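Peroxiredoxin 6 (Arenicola marina, PDB 2V2G) is an antioxidant enzyme of the peroxiredoxin family that probably reduces hydrogen peroxide and organic hydroperoxides to water and alcohols at the expense of thiols. Local coordinates at the interface of chains A and B. Residues are numbered along the deposited sequence; one frame, centred on the assembly and turned at random. Chains: chain A/B, Peroxiredoxin 6.

Contact 1: the interface of chains A and B. Residues chain A 145, 150-152; chain B 155, 158, 176.
B:Glu155 OE2, a carboxylate oxygen, is gripped from both chains: the phenol of A:Tyr145 gives its OH at 2.6 Å, and B:Arg158 NH2 of its own helix gives a second hydrogen bond at 2.9 Å. This is part of a two-fold peroxiredoxin dimer interface, where helix 153-168 of one chain meets the end of strand 139-145 and the following loop of the other. The tyrosine arrives from the opposite direction, its ring nearly coplanar with the carboxylate, and uses the anti lone pair of OE2. B:Arg158 grips the acid side-on; its NE is 2.8 Å from B:Glu155 OE1, in a salt bridge that probably keeps the glutamate ionised. A bend at B:Glu155 chi2 (59°) turns the carboxylate towards both partners. The amide ND2 of A:Asn152, 3.0 Å from B:Glu155 OE1, comes from above the carboxylate plane, on the face opposite B:Arg158 NE. With three donor nitrogens, arginine can hold the acid and still reach across: NH2 also points almost straight at A:Gly150 O, 3.1 Å away and in the carbonyl plane. Water 1 joins that same carbonyl to B:Arg158 NH1. At the next residue of the A loop, A:Arg151 O accepts from B:Asp176 N at 3.0 Å.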
loop_
_atom_site.group_PDB
_atom_site.type_symbol
_atom_site.label_atom_id
_atom_site.label_comp_id
_atom_site.label_asym_id
_atom_site.label_seq_id
_atom_site.Cartn_x
_atom_site.Cartn_y
_atom_site.Cartn_z
ATOM N N TYR A 145 -6.099 -0.483 2.724
ATOM C CA TYR A 145 -6.134 0.223 4.021
ATOM C C TYR A 145 -7.545 0.086 4.642
ATOM O O TYR A 145 -8.555 0.093 3.911
ATOM C CB TYR A 145 -5.850 1.722 3.843
ATOM C CG TYR A 145 -4.406 2.118 3.613
ATOM C CD1 TYR A 145 -3.473 1.246 3.117
ATOM C CD2 TYR A 145 -3.967 3.417 3.966
ATOM C CE1 TYR A 145 -2.149 1.635 2.933
ATOM C CE2 TYR A 145 -2.659 3.816 3.769
ATOM C CZ TYR A 145 -1.733 2.939 3.254
ATOM O OH TYR A 145 -0.396 3.295 3.063
ATOM N N GLY A 150 -6.948 6.902 6.731
ATOM C CA GLY A 150 -6.924 7.595 5.470
ATOM C C GLY A 150 -5.643 7.402 4.716
ATOM O O GLY A 150 -4.608 7.220 5.295
ATOM N N ARG A 151 -5.709 7.394 3.371
ATOM C CA ARG A 151 -4.587 7.142 2.532
ATOM C C ARG A 151 -3.660 8.361 2.330
ATOM O O ARG A 151 -3.964 9.458 2.763
ATOM C CB ARG A 151 -5.092 6.645 1.178
ATOM C CG ARG A 151 -5.645 5.237 1.272
ATOM C CD ARG A 151 -6.546 4.902 0.170
ATOM N NE ARG A 151 -7.830 5.543 0.304
ATOM C CZ ARG A 151 -8.925 5.225 -0.392
ATOM N NH1 ARG A 151 -8.929 4.244 -1.318
ATOM N NH2 ARG A 151 -10.030 5.814 -0.092
ATOM N N ASN A 152 -2.478 8.070 1.781
ATOM C CA ASN A 152 -1.453 9.047 1.384
ATOM C C ASN A 152 -1.385 8.993 -0.146
ATOM O O ASN A 152 -0.744 8.127 -0.732
ATOM C CB ASN A 152 -0.118 8.686 2.074
ATOM C CG ASN A 152 1.051 9.509 1.614
ATOM O OD1 ASN A 152 0.906 10.338 0.711
ATOM N ND2 ASN A 152 2.203 9.288 2.206
ATOM N N GLU B 155 5.915 5.648 5.278
ATOM C CA GLU B 155 4.457 5.482 5.147
ATOM C C GLU B 155 3.973 4.341 6.050
ATOM O O GLU B 155 2.880 4.392 6.609
ATOM C CB GLU B 155 4.050 5.181 3.692
ATOM C CG GLU B 155 2.509 4.848 3.503
ATOM C CD GLU B 155 1.567 5.916 3.939
ATOM O OE1 GLU B 155 2.028 7.066 4.235
ATOM O OE2 GLU B 155 0.339 5.649 3.945
ATOM N N ARG B 158 3.783 5.662 9.379
ATOM C CA ARG B 158 2.608 6.576 9.493
ATOM C C ARG B 158 1.335 5.765 9.748
ATOM O O ARG B 158 0.526 6.095 10.657
ATOM C CB ARG B 158 2.491 7.470 8.238
ATOM C CG ARG B 158 1.385 8.561 8.342
ATOM C CD ARG B 158 1.153 9.270 7.029
ATOM N NE ARG B 158 0.408 8.384 6.136
ATOM C CZ ARG B 158 -0.910 8.290 6.141
ATOM N NH1 ARG B 158 -1.642 9.034 6.976
ATOM N NH2 ARG B 158 -1.498 7.405 5.360
ATOM N N ASP B 176 -3.705 11.999 4.384
ATOM C CA ASP B 176 -2.370 12.634 4.585
ATOM C C ASP B 176 -2.054 13.027 6.041
ATOM O O ASP B 176 -1.076 13.754 6.307
ATOM C CB ASP B 176 -2.234 13.862 3.682
ATOM C CG ASP B 176 -2.409 13.519 2.207
ATOM O OD1 ASP B 176 -1.704 12.600 1.749
ATOM O OD2 ASP B 176 -3.229 14.189 1.537
HETATM O O HOH W 1 -4.520 8.766 7.547
#

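Contact 2: the interface of chains A and B. Residues chain A 41-43, 46, 80, 83; chain B 212-213.
One face of the B:Tyr212 ring lies against the backbone carbonyl of A:Phe41, whose O is 3.3 Å from B:Tyr212 CG, with A:Thr42 N over the same face; the carboxylate oxygen A:Asp83 OD2 stands at the ring's edge, in plane. The A chain stretch belongs to the peroxiredoxin PxxxTxxC motif, whose cysteine is here the engineered A:Ser45; A:Thr42 is its threonine, just before the active-site helix 43-54. B:Tyr212 OH also lies at the edge of the A:Trp80 indole, in its plane, while A:Phe41 N lies over a face of that indole and A:Trp80 CB over a face of the A:Phe41 ring. B:Tyr212 CG sits between backbone N and carbonyl carbon; this torsion (chi1 67°) lays the ring against the A:Phe41 backbone and carries OH to A:Asp83. The hydroxyl hydrogen-bonds A:Asp83 OD2 at 2.7 Å, on the anti side and somewhat out of the carboxylate plane; tyrosine suits a place where a flat ring can lie against backbone while its hydroxyl reaches an acid. Behind it, A:Trp80 NE1 donates to A:Thr46 OG1 at 3.0 Å, and A:Thr46 OG1 donates to A:Thr42 O at 2.7 Å, tying helix 74-88 to the start of helix 43-54 and the residue before it. B:Leu213 CD1 packs against A:Pro43 CA at 3.9 Å.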
loop_
_atom_site.group_PDB
_atom_site.type_symbol
_atom_site.label_atom_id
_atom_site.label_comp_id
_atom_site.label_asym_id
_atom_site.label_seq_id
_atom_site.Cartn_x
_atom_site.Cartn_y
_atom_site.Cartn_z
ATOM N N PHE A 41 -20.844 10.343 2.601
ATOM C CA PHE A 41 -21.251 11.137 3.752
ATOM C C PHE A 41 -20.545 10.681 5.051
ATOM O O PHE A 41 -21.176 10.623 6.139
ATOM C CB PHE A 41 -22.796 11.171 3.979
ATOM C CG PHE A 41 -23.640 11.577 2.764
ATOM C CD1 PHE A 41 -23.667 12.894 2.293
ATOM C CD2 PHE A 41 -24.426 10.641 2.106
ATOM C CE1 PHE A 41 -24.440 13.259 1.200
ATOM C CE2 PHE A 41 -25.205 11.004 1.022
ATOM C CZ PHE A 41 -25.217 12.330 0.568
ATOM N N THR A 42 -19.281 10.317 4.921
ATOM C CA THR A 42 -18.436 10.074 6.073
ATOM C C THR A 42 -17.160 10.892 5.940
ATOM O O THR A 42 -16.744 11.234 4.808
ATOM C CB THR A 42 -18.164 8.589 6.236
ATOM O OG1 THR A 42 -17.443 8.142 5.079
ATOM C CG2 THR A 42 -19.461 7.835 6.445
ATOM N N PRO A 43 -16.573 11.282 7.104
ATOM C CA PRO A 43 -15.577 12.385 7.135
ATOM C C PRO A 43 -14.242 12.073 6.470
ATOM O O PRO A 43 -13.759 12.843 5.633
ATOM C CB PRO A 43 -15.443 12.720 8.637
ATOM C CG PRO A 43 -15.922 11.497 9.348
ATOM C CD PRO A 43 -16.996 10.884 8.469
ATOM N N THR A 46 -14.492 11.854 2.809
ATOM C CA THR A 46 -14.661 13.199 2.200
ATOM C C THR A 46 -13.305 13.855 2.031
ATOM O O THR A 46 -12.974 14.401 0.959
ATOM C CB THR A 46 -15.647 14.093 2.980
ATOM O OG1 THR A 46 -16.865 13.408 3.201
ATOM C CG2 THR A 46 -16.041 15.417 2.198
ATOM N N TRP A 80 -23.476 13.629 -2.397
ATOM C CA TRP A 80 -22.261 13.734 -1.606
ATOM C C TRP A 80 -21.104 14.395 -2.354
ATOM O O TRP A 80 -20.257 15.026 -1.735
ATOM C CB TRP A 80 -21.870 12.351 -1.108
ATOM C CG TRP A 80 -20.616 12.330 -0.294
ATOM C CD1 TRP A 80 -20.334 13.063 0.826
ATOM C CD2 TRP A 80 -19.477 11.526 -0.548
ATOM N NE1 TRP A 80 -19.097 12.719 1.302
ATOM C CE2 TRP A 80 -18.540 11.788 0.472
ATOM C CE3 TRP A 80 -19.154 10.589 -1.533
ATOM C CZ2 TRP A 80 -17.295 11.144 0.535
ATOM C CZ3 TRP A 80 -17.901 9.946 -1.469
ATOM C CH2 TRP A 80 -16.987 10.251 -0.453
ATOM N N ASP A 83 -20.434 17.890 -1.362
ATOM C CA ASP A 83 -19.689 18.012 -0.114
ATOM C C ASP A 83 -18.192 17.809 -0.388
ATOM O O ASP A 83 -17.344 18.535 0.151
ATOM C CB ASP A 83 -20.161 16.989 0.928
ATOM C CG ASP A 83 -21.574 17.250 1.485
ATOM O OD1 ASP A 83 -22.262 18.268 1.155
ATOM O OD2 ASP A 83 -21.986 16.372 2.279
ATOM N N TYR B 212 -21.771 15.230 9.682
ATOM C CA TYR B 212 -20.717 14.212 9.791
ATOM C C TYR B 212 -19.265 14.711 9.686
ATOM O O TYR B 212 -18.350 13.970 10.036
ATOM C CB TYR B 212 -20.929 13.121 8.714
ATOM C CG TYR B 212 -20.710 13.647 7.313
ATOM C CD1 TYR B 212 -19.440 13.650 6.762
ATOM C CD2 TYR B 212 -21.763 14.099 6.541
ATOM C CE1 TYR B 212 -19.212 14.125 5.510
ATOM C CE2 TYR B 212 -21.555 14.585 5.276
ATOM C CZ TYR B 212 -20.250 14.564 4.756
ATOM O OH TYR B 212 -20.003 15.028 3.497
ATOM N N LEU B 213 -19.049 15.940 9.217
ATOM C CA LEU B 213 -17.656 16.376 8.993
ATOM C C LEU B 213 -17.154 16.984 10.312
ATOM O O LEU B 213 -17.217 18.185 10.518
ATOM C CB LEU B 213 -17.568 17.329 7.801
ATOM C CG LEU B 213 -16.175 17.521 7.168
ATOM C CD1 LEU B 213 -15.710 16.224 6.493
ATOM C CD2 LEU B 213 -16.134 18.620 6.151
#

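Contact 3: the interface of chains A and B. Residues chain A 141, 155, 158-159, 162, 173; chain B 145-146, 149-150.
A:Leu141 runs alongside B:Tyr145 with both side chains headed in one direction, and the pair makes the tightly packed half of this dimer contact, where strands 139-145 of the two chains come together. Methyl CD1 of A:Leu141 sits over one face of the tyrosine ring, 3.9 Å from its centroid, and the branched leucine also presses CG and CD2 along B:Tyr145 CD1 and CE1. The A:Val159 side chain runs roughly perpendicular to that of B:Tyr145; with CG1 anti to the carbonyl carbon (chi1 -57°), that methyl comes within 3.6 Å of B:Tyr145 CE2. Compact aliphatic side chains suit a place that must hold an aromatic ring while its hydroxyl reaches the acid of helix 153-168. The other half is polar and admits water. Here the hydroxyl of A:Ser162, small enough to sit close to the opposing loop, has its OG 2.8 Å from B:Thr149 OG1 in a hydrogen bond of undecided direction. A:Ser162 OG also pairs with A:Thr173 OG1 at 2.6 Å, so the serine connects A:Thr173 of its own chain to B:Thr149 of the partner. A:Thr173 and B:Thr149 form a parallel beta bridge, in which B:Gly150 N donates to A:Thr173 O at 2.8 Å. Water 2 completes this side, bonding A:Arg158 NH1, B:Gly150 O and, at 2.7 Å, A:Thr173 OG1.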
loop_
_atom_site.group_PDB
_atom_site.type_symbol
_atom_site.label_atom_id
_atom_site.label_comp_id
_atom_site.label_asym_id
_atom_site.label_seq_id
_atom_site.Cartn_x
_atom_site.Cartn_y
_atom_site.Cartn_z
ATOM N N LEU A 141 -0.005 -2.806 -8.855
ATOM C CA LEU A 141 0.251 -2.471 -7.447
ATOM C C LEU A 141 -1.058 -2.319 -6.721
ATOM O O LEU A 141 -2.026 -1.839 -7.327
ATOM C CB LEU A 141 1.019 -1.137 -7.384
ATOM C CG LEU A 141 1.592 -0.644 -6.042
ATOM C CD1 LEU A 141 2.855 0.209 -6.298
ATOM C CD2 LEU A 141 0.532 0.140 -5.292
ATOM N N GLU A 155 2.097 9.259 -1.944
ATOM C CA GLU A 155 2.757 7.952 -2.141
ATOM C C GLU A 155 2.216 7.250 -3.401
ATOM O O GLU A 155 2.948 6.618 -4.129
ATOM C CB GLU A 155 2.566 7.033 -0.915
ATOM C CG GLU A 155 3.084 5.621 -1.132
ATOM C CD GLU A 155 4.562 5.489 -1.350
ATOM O OE1 GLU A 155 5.303 6.520 -1.153
ATOM O OE2 GLU A 155 5.023 4.322 -1.565
ATOM N N ARG A 158 3.900 8.815 -6.171
ATOM C CA ARG A 158 5.331 8.374 -6.212
ATOM C C ARG A 158 5.451 7.025 -6.899
ATOM O O ARG A 158 6.326 6.801 -7.743
ATOM C CB ARG A 158 5.937 8.328 -4.793
ATOM C CG ARG A 158 7.440 8.089 -4.655
ATOM C CD ARG A 158 7.845 7.892 -3.232
ATOM N NE ARG A 158 7.514 6.535 -2.814
ATOM C CZ ARG A 158 8.214 5.456 -3.105
ATOM N NH1 ARG A 158 9.368 5.508 -3.773
ATOM N NH2 ARG A 158 7.730 4.275 -2.745
ATOM N N VAL A 159 4.603 6.068 -6.496
ATOM C CA VAL A 159 4.650 4.744 -7.104
ATOM C C VAL A 159 4.217 4.747 -8.554
ATOM O O VAL A 159 4.770 3.970 -9.313
ATOM C CB VAL A 159 3.978 3.666 -6.265
ATOM C CG1 VAL A 159 4.609 3.604 -4.859
ATOM C CG2 VAL A 159 2.471 3.856 -6.151
ATOM N N SER A 162 7.295 5.583 -10.379
ATOM C CA SER A 162 8.197 4.381 -10.406
ATOM C C SER A 162 7.700 3.390 -11.424
ATOM O O SER A 162 8.462 2.889 -12.274
ATOM C CB SER A 162 8.295 3.735 -9.044
ATOM O OG SER A 162 8.992 2.496 -9.114
ATOM N N THR A 173 13.410 1.132 -8.716
ATOM C CA THR A 173 13.554 2.309 -7.883
ATOM C C THR A 173 13.786 1.869 -6.406
ATOM O O THR A 173 13.060 1.011 -5.860
ATOM C CB THR A 173 12.327 3.249 -7.952
ATOM O OG1 THR A 173 11.125 2.578 -7.611
ATOM C CG2 THR A 173 12.230 3.856 -9.391
ATOM N N TYR B 145 3.447 -4.235 -3.480
ATOM C CA TYR B 145 4.285 -3.566 -4.465
ATOM C C TYR B 145 5.098 -4.572 -5.299
ATOM O O TYR B 145 5.466 -5.633 -4.775
ATOM C CB TYR B 145 5.266 -2.604 -3.825
ATOM C CG TYR B 145 4.737 -1.292 -3.297
ATOM C CD1 TYR B 145 3.425 -1.131 -2.899
ATOM C CD2 TYR B 145 5.600 -0.212 -3.126
ATOM C CE1 TYR B 145 2.982 0.049 -2.352
ATOM C CE2 TYR B 145 5.193 0.954 -2.551
ATOM C CZ TYR B 145 3.873 1.114 -2.207
ATOM O OH TYR B 145 3.406 2.269 -1.615
ATOM N N PRO B 146 5.316 -4.251 -6.597
ATOM C CA PRO B 146 6.065 -5.177 -7.401
ATOM C C PRO B 146 7.542 -5.038 -7.213
ATOM O O PRO B 146 8.015 -4.064 -6.623
ATOM C CB PRO B 146 5.654 -4.782 -8.832
ATOM C CG PRO B 146 5.494 -3.261 -8.686
ATOM C CD PRO B 146 4.840 -3.094 -7.380
ATOM N N THR B 149 9.599 -1.658 -7.759
ATOM C CA THR B 149 9.243 -0.428 -7.006
ATOM C C THR B 149 9.468 -0.559 -5.483
ATOM O O THR B 149 8.679 -1.191 -4.779
ATOM C CB THR B 149 7.758 -0.057 -7.300
ATOM O OG1 THR B 149 7.638 0.118 -8.741
ATOM C CG2 THR B 149 7.290 1.171 -6.513
ATOM N N GLY B 150 10.612 0.029 -5.050
ATOM C CA GLY B 150 10.950 0.004 -3.647
ATOM C C GLY B 150 9.883 0.719 -2.853
ATOM O O GLY B 150 9.246 1.686 -3.268
HETATM O O HOH W 2 10.851 3.195 -4.958
#

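Contacts 1 and 3, with C-alpha centres about 15 Å apart, hold the same elements with the chains exchanged: Tyr145, Gly150, Glu155 and Arg158 recur in both, so the two-fold axis builds one clasp twice around the 139-145 strands, which lie near each other at that axis. At contact 2, about 18 Å from contact 1 and 30 Å from contact 3 between C-alpha centres, B:Tyr212 and B:Leu213 near the C-terminus of chain B reach onto chain A. Its centre is about 6 Å from A:Ser45, the engineered replacement of the peroxidatic cysteine. The central contacts thus probably hold the dimer, while contact 2 may let each chain help shape its partner's active site.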